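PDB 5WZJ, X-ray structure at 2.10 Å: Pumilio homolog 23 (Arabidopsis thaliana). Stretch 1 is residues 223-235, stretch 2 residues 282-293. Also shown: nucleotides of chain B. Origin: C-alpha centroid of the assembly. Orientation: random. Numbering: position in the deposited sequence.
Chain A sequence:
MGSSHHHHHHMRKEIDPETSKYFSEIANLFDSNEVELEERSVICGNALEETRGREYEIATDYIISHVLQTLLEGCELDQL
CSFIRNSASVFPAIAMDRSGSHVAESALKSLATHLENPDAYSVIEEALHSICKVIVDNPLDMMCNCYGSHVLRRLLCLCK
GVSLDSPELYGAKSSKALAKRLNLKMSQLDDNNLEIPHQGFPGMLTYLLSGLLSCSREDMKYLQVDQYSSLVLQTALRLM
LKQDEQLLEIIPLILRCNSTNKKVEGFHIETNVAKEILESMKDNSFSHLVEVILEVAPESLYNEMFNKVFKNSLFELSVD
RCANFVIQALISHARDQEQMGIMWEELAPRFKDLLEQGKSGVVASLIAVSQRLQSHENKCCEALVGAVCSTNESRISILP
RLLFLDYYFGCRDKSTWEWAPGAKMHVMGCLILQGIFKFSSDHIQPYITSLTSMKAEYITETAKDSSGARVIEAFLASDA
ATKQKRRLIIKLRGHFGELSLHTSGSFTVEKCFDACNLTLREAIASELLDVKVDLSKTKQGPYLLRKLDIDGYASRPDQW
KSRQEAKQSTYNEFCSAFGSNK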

# COMPACT_ATOMS: atom_id res chain seq x y z
N LEU A 223 21.46 -9.61 8.60
CA LEU A 223 20.38 -9.61 7.61
C LEU A 223 19.25 -8.67 8.04
O LEU A 223 18.59 -8.06 7.19
CB LEU A 223 19.85 -11.03 7.40
CG LEU A 223 20.82 -12.08 6.79
CD1 LEU A 223 20.12 -13.42 6.66
CD2 LEU A 223 21.39 -11.65 5.44
N GLN A 224 19.03 -8.55 9.36
CA GLN A 224 17.98 -7.68 9.89
C GLN A 224 18.16 -6.23 9.45
O GLN A 224 17.17 -5.52 9.22
CB GLN A 224 17.98 -7.74 11.43
CG GLN A 224 17.38 -9.00 12.03
CD GLN A 224 17.48 -9.00 13.55
OE1 GLN A 224 18.07 -8.10 14.14
NE2 GLN A 224 16.91 -10.01 14.18
N VAL A 225 19.41 -5.77 9.35
CA VAL A 225 19.70 -4.35 9.12
C VAL A 225 20.29 -4.11 7.74
O VAL A 225 20.68 -2.99 7.42
CB VAL A 225 20.62 -3.78 10.22
CG1 VAL A 225 19.94 -3.85 11.60
CG2 VAL A 225 21.96 -4.53 10.25
N ASP A 226 20.35 -5.13 6.90
CA ASP A 226 20.75 -4.91 5.52
C ASP A 226 19.49 -4.63 4.71
O ASP A 226 18.54 -5.42 4.75
CB ASP A 226 21.49 -6.12 4.96
CG ASP A 226 21.90 -5.91 3.52
OD1 ASP A 226 21.05 -6.10 2.61
OD2 ASP A 226 23.07 -5.56 3.30
N GLN A 227 19.49 -3.51 4.00
CA GLN A 227 18.29 -3.11 3.27
C GLN A 227 17.81 -4.21 2.32
O GLN A 227 16.61 -4.49 2.23
CB GLN A 227 18.55 -1.82 2.49
CG GLN A 227 17.51 -1.54 1.45
CD GLN A 227 17.65 -0.14 0.89
OE1 GLN A 227 17.74 0.83 1.64
NE2 GLN A 227 17.67 -0.04 -0.42
N TYR A 228 18.74 -4.84 1.61
CA TYR A 228 18.32 -5.75 0.56
C TYR A 228 17.88 -7.10 1.12
O TYR A 228 16.90 -7.68 0.63
CB TYR A 228 19.44 -5.86 -0.48
CG TYR A 228 19.47 -4.59 -1.32
CD1 TYR A 228 18.38 -4.25 -2.11
CD2 TYR A 228 20.55 -3.70 -1.26
CE1 TYR A 228 18.37 -3.08 -2.86
CE2 TYR A 228 20.55 -2.51 -2.01
CZ TYR A 228 19.45 -2.22 -2.81
OH TYR A 228 19.40 -1.07 -3.57
N SER A 229 18.54 -7.61 2.16
CA SER A 229 18.02 -8.85 2.74
C SER A 229 16.72 -8.59 3.50
O SER A 229 15.82 -9.44 3.51
CB SER A 229 19.07 -9.49 3.67
OG SER A 229 19.50 -8.56 4.66
N SER A 230 16.58 -7.41 4.12
CA SER A 230 15.32 -7.10 4.79
C SER A 230 14.17 -7.10 3.79
O SER A 230 13.10 -7.67 4.06
CB SER A 230 15.43 -5.74 5.49
OG SER A 230 14.17 -5.31 5.94
N LEU A 231 14.39 -6.52 2.61
CA LEU A 231 13.39 -6.51 1.55
C LEU A 231 13.01 -7.93 1.11
O LEU A 231 11.83 -8.21 0.87
CB LEU A 231 13.91 -5.70 0.36
CG LEU A 231 13.81 -4.18 0.54
CD1 LEU A 231 14.74 -3.45 -0.43
CD2 LEU A 231 12.36 -3.77 0.33
N VAL A 232 13.99 -8.81 0.96
CA VAL A 232 13.71 -10.21 0.64
C VAL A 232 12.83 -10.83 1.72
O VAL A 232 11.81 -11.47 1.43
CB VAL A 232 15.02 -11.00 0.46
CG1 VAL A 232 14.72 -12.50 0.30
CG2 VAL A 232 15.82 -10.46 -0.75
N LEU A 233 13.21 -10.66 2.98
CA LEU A 233 12.46 -11.28 4.07
C LEU A 233 11.06 -10.68 4.22
O LEU A 233 10.13 -11.40 4.59
CB LEU A 233 13.24 -11.16 5.38
CG LEU A 233 14.55 -11.96 5.45
CD1 LEU A 233 15.24 -11.73 6.78
CD2 LEU A 233 14.29 -13.43 5.27
N GLN A 234 10.90 -9.39 3.93
CA GLN A 234 9.57 -8.78 3.92
C GLN A 234 8.67 -9.46 2.90
O GLN A 234 7.53 -9.82 3.21
CB GLN A 234 9.65 -7.29 3.59
CG GLN A 234 10.29 -6.44 4.70
CD GLN A 234 10.62 -5.06 4.18
OE1 GLN A 234 9.78 -4.40 3.56
NE2 GLN A 234 11.86 -4.63 4.37
N THR A 235 9.16 -9.62 1.67
CA THR A 235 8.37 -10.30 0.65
C THR A 235 7.99 -11.71 1.10
O THR A 235 6.82 -12.11 1.02
CB THR A 235 9.15 -10.31 -0.67
OG1 THR A 235 9.30 -8.96 -1.13
CG2 THR A 235 8.43 -11.12 -1.74
N LYS A 282 15.06 1.25 15.56
CA LYS A 282 15.19 2.54 14.89
C LYS A 282 15.97 2.44 13.59
O LYS A 282 16.04 3.43 12.84
CB LYS A 282 15.85 3.56 15.82
CG LYS A 282 15.06 3.78 17.11
CD LYS A 282 15.74 4.78 18.05
CE LYS A 282 14.92 4.94 19.34
NZ LYS A 282 15.50 5.95 20.27
N ASP A 283 16.54 1.28 13.30
CA ASP A 283 17.21 1.08 12.02
C ASP A 283 16.20 1.11 10.87
O ASP A 283 15.10 0.56 10.98
CB ASP A 283 17.96 -0.25 12.03
CG ASP A 283 18.64 -0.53 10.72
OD1 ASP A 283 19.74 0.01 10.54
OD2 ASP A 283 18.07 -1.27 9.88
N ASN A 284 16.57 1.76 9.76
CA ASN A 284 15.59 1.87 8.68
C ASN A 284 15.25 0.51 8.07
O ASN A 284 14.08 0.24 7.76
CB ASN A 284 16.07 2.81 7.58
CG ASN A 284 15.06 2.90 6.44
OD1 ASN A 284 13.97 3.45 6.61
ND2 ASN A 284 15.40 2.32 5.29
N SER A 285 16.25 -0.36 7.89
CA SER A 285 15.97 -1.66 7.28
C SER A 285 15.17 -2.57 8.21
O SER A 285 14.22 -3.23 7.77
CB SER A 285 17.28 -2.33 6.87
OG SER A 285 17.91 -1.57 5.86
N PHE A 286 15.55 -2.64 9.49
CA PHE A 286 14.85 -3.54 10.42
C PHE A 286 13.44 -3.05 10.71
O PHE A 286 12.51 -3.86 10.88
CB PHE A 286 15.66 -3.67 11.71
CG PHE A 286 15.16 -4.75 12.64
CD1 PHE A 286 14.94 -6.04 12.17
CD2 PHE A 286 14.95 -4.48 13.98
CE1 PHE A 286 14.50 -7.04 13.04
CE2 PHE A 286 14.51 -5.47 14.86
CZ PHE A 286 14.29 -6.76 14.38
N SER A 287 13.26 -1.73 10.81
CA SER A 287 11.92 -1.22 11.10
C SER A 287 10.94 -1.64 10.01
O SER A 287 9.83 -2.09 10.31
CB SER A 287 11.95 0.31 11.25
OG SER A 287 12.39 0.95 10.07
N HIS A 288 11.35 -1.54 8.74
CA HIS A 288 10.48 -2.04 7.66
C HIS A 288 10.18 -3.52 7.83
O HIS A 288 9.05 -3.97 7.57
CB HIS A 288 11.13 -1.79 6.30
CG HIS A 288 10.92 -0.41 5.76
ND1 HIS A 288 11.89 0.57 5.83
CD2 HIS A 288 9.86 0.14 5.13
CE1 HIS A 288 11.44 1.67 5.25
NE2 HIS A 288 10.21 1.44 4.82
N LEU A 289 11.18 -4.32 8.22
CA LEU A 289 10.95 -5.75 8.42
C LEU A 289 9.95 -6.00 9.56
O LEU A 289 9.06 -6.84 9.44
CB LEU A 289 12.27 -6.46 8.73
CG LEU A 289 12.23 -7.99 8.92
CD1 LEU A 289 11.48 -8.67 7.77
CD2 LEU A 289 13.65 -8.54 8.98
N VAL A 290 10.12 -5.30 10.68
CA VAL A 290 9.24 -5.56 11.82
C VAL A 290 7.80 -5.10 11.53
O VAL A 290 6.84 -5.71 12.03
CB VAL A 290 9.80 -4.92 13.10
CG1 VAL A 290 8.87 -5.19 14.29
CG2 VAL A 290 11.21 -5.46 13.40
N GLU A 291 7.62 -4.05 10.72
CA GLU A 291 6.28 -3.70 10.25
C GLU A 291 5.59 -4.91 9.65
O GLU A 291 4.42 -5.18 9.95
CB GLU A 291 6.33 -2.59 9.20
CG GLU A 291 6.69 -1.19 9.69
CD GLU A 291 6.63 -0.21 8.54
OE1 GLU A 291 7.69 0.33 8.13
OE2 GLU A 291 5.52 -0.03 7.99
N VAL A 292 6.30 -5.64 8.80
CA VAL A 292 5.68 -6.77 8.13
C VAL A 292 5.45 -7.93 9.10
O VAL A 292 4.40 -8.58 9.07
CB VAL A 292 6.52 -7.20 6.91
CG1 VAL A 292 5.91 -8.44 6.27
CG2 VAL A 292 6.58 -6.06 5.89
N ILE A 293 6.41 -8.18 9.99
CA ILE A 293 6.23 -9.19 11.03
C ILE A 293 4.93 -8.95 11.79
O ILE A 293 4.13 -9.87 12.01
CB ILE A 293 7.44 -9.22 11.97
CG1 ILE A 293 8.65 -9.84 11.26
CG2 ILE A 293 7.11 -10.02 13.22
CD1 ILE A 293 9.93 -9.70 12.05
P A B 8 14.16 7.90 3.09
OP1 A B 8 15.52 8.28 2.66
OP2 A B 8 12.98 8.52 2.46
O5' A B 8 13.97 6.33 2.92
C5' A B 8 13.77 5.76 1.64
C4' A B 8 14.80 4.70 1.42
O4' A B 8 14.54 3.58 2.31
C3' A B 8 14.84 4.10 0.02
O3' A B 8 15.67 4.88 -0.83
C2' A B 8 15.40 2.72 0.28
O2' A B 8 16.81 2.85 0.44
C1' A B 8 14.79 2.37 1.64
N9 A B 8 13.51 1.63 1.59
C8 A B 8 12.29 1.98 1.04
N7 A B 8 11.35 1.07 1.21
C5 A B 8 11.96 0.07 1.95
C6 A B 8 11.53 -1.16 2.48
N6 A B 8 10.30 -1.68 2.35
N1 A B 8 12.43 -1.90 3.16
C2 A B 8 13.68 -1.45 3.32
N3 A B 8 14.21 -0.31 2.87
C4 A B 8 13.29 0.41 2.20
P G B 7 10.50 11.41 4.88
OP1 G B 7 11.51 12.49 4.81
OP2 G B 7 9.65 10.99 3.74
O5' G B 7 11.23 10.06 5.30
C5' G B 7 12.22 10.06 6.32
C4' G B 7 12.70 8.66 6.60
O4' G B 7 11.73 7.93 7.39
C3' G B 7 12.91 7.77 5.39
O3' G B 7 14.10 8.06 4.69
C2' G B 7 12.87 6.37 6.00
O2' G B 7 14.11 6.08 6.64
C1' G B 7 11.80 6.55 7.09
N9 G B 7 10.49 6.09 6.61
C8 G B 7 9.64 6.73 5.74
N7 G B 7 8.58 6.04 5.48
C5 G B 7 8.73 4.86 6.20
C6 G B 7 7.90 3.72 6.31
O6 G B 7 6.81 3.53 5.76
N1 G B 7 8.42 2.75 7.15
C2 G B 7 9.62 2.87 7.80
N2 G B 7 9.98 1.83 8.57
N3 G B 7 10.42 3.92 7.71
C4 G B 7 9.92 4.87 6.90
P C B 9 15.37 5.03 -2.41
OP1 C B 9 16.29 6.06 -2.94
OP2 C B 9 13.90 5.16 -2.64
O5' C B 9 15.76 3.61 -3.01
C5' C B 9 17.09 3.09 -2.95
C4' C B 9 17.15 1.74 -3.62
O4' C B 9 16.35 0.79 -2.88
C3' C B 9 16.63 1.71 -5.05
O3' C B 9 17.72 1.76 -5.95
C2' C B 9 15.85 0.39 -5.18
O2' C B 9 16.53 -0.55 -6.01
C1' C B 9 15.79 -0.15 -3.74
N1 C B 9 14.42 -0.47 -3.29
C2 C B 9 14.02 -1.79 -3.46
O2 C B 9 14.85 -2.56 -3.98
N3 C B 9 12.78 -2.16 -3.07
C4 C B 9 11.95 -1.27 -2.53
N4 C B 9 10.73 -1.67 -2.16
C5 C B 9 12.35 0.10 -2.34
C6 C B 9 13.58 0.46 -2.73
O HOH W 1 19.72 0.03 7.64

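Helices 227-235 and 284-293 run nearly parallel, with 4° between their directions and axes 8.8 Å apart at closest approach. The contact buries 601 Å², both sides summed. The backbones come near each other at Gln227 and Ser285, whose CA atoms are 4.9 Å apart. Ser285 brings only a small side chain to this point; its CA-to-CB bond points toward the first helix, and its OG lies 3.0 Å from Gln227 CA.

One direct hydrogen bond crosses the contact. Ser230 OG donates to Ser285 O at 2.8 Å. The same OG accepts from Gln234 NE2 at 2.9 Å, one helical turn on. A short polar chain thus links Gln234, Ser230 and the backbone of the second helix. Two other close polar pairs are not hydrogen bonds, because their angles are poor: Gln227 N and Ser285 OG at 3.1 Å, and Gln224 O and Phe286 N at 3.3 Å.

Water 1 bridges the stretches near the helix starts. It donates to Val225 O at 3.2 Å and to Asp283 OD1 at 2.9 Å, though these acceptors compete with others for its protons. It is also hydrogen-bonded to Ser285 OG at 3.0 Å.

Both helices are capped by an aspartate. Asp226 OD1 accepts from Ser229 N at 3.0 Å and, weakly, from Tyr228 N at 2.8 Å. Asp283 OD2 accepts from Phe286 N at 2.9 Å and, weakly, from Ser285 N at 2.8 Å. Asp283 also packs against the other stretch, with OD2 3.6 Å from Val225 CB.

Carbon-to-carbon packing adds to the contact. Leu289 CD1 lies 3.9 Å from Leu233 CB and 4.0 Å from Gln234 CG. Val292 CG2 is 3.9 Å from the same Gln234 CG, so the aliphatic part of this glutamine packs against both residues. Val225 CG1 meets Phe286 CB at 4.3 Å. Gln224 CB is 3.6 Å from Phe286 CD1. The polar Gln224 OE1 sits over one face of the Phe286 ring.

The RNA engages both helices. Gln234 reads the adenine edge of A8: its OE1 accepts from N6 and its NE2 donates to N1, both at 3.0 Å. Gln234 NE2 also lies 3.5 Å from His288 CB. The His288 ring lies between two bases, with G7 N1 over one face and A8 N1 over the opposite face. His288 ND1 donates to Asn284 O at 2.9 Å, which helps hold the ring. Glu291 OE1 accepts from G7 N1 at 2.7 Å and from G7 N2 at 2.8 Å.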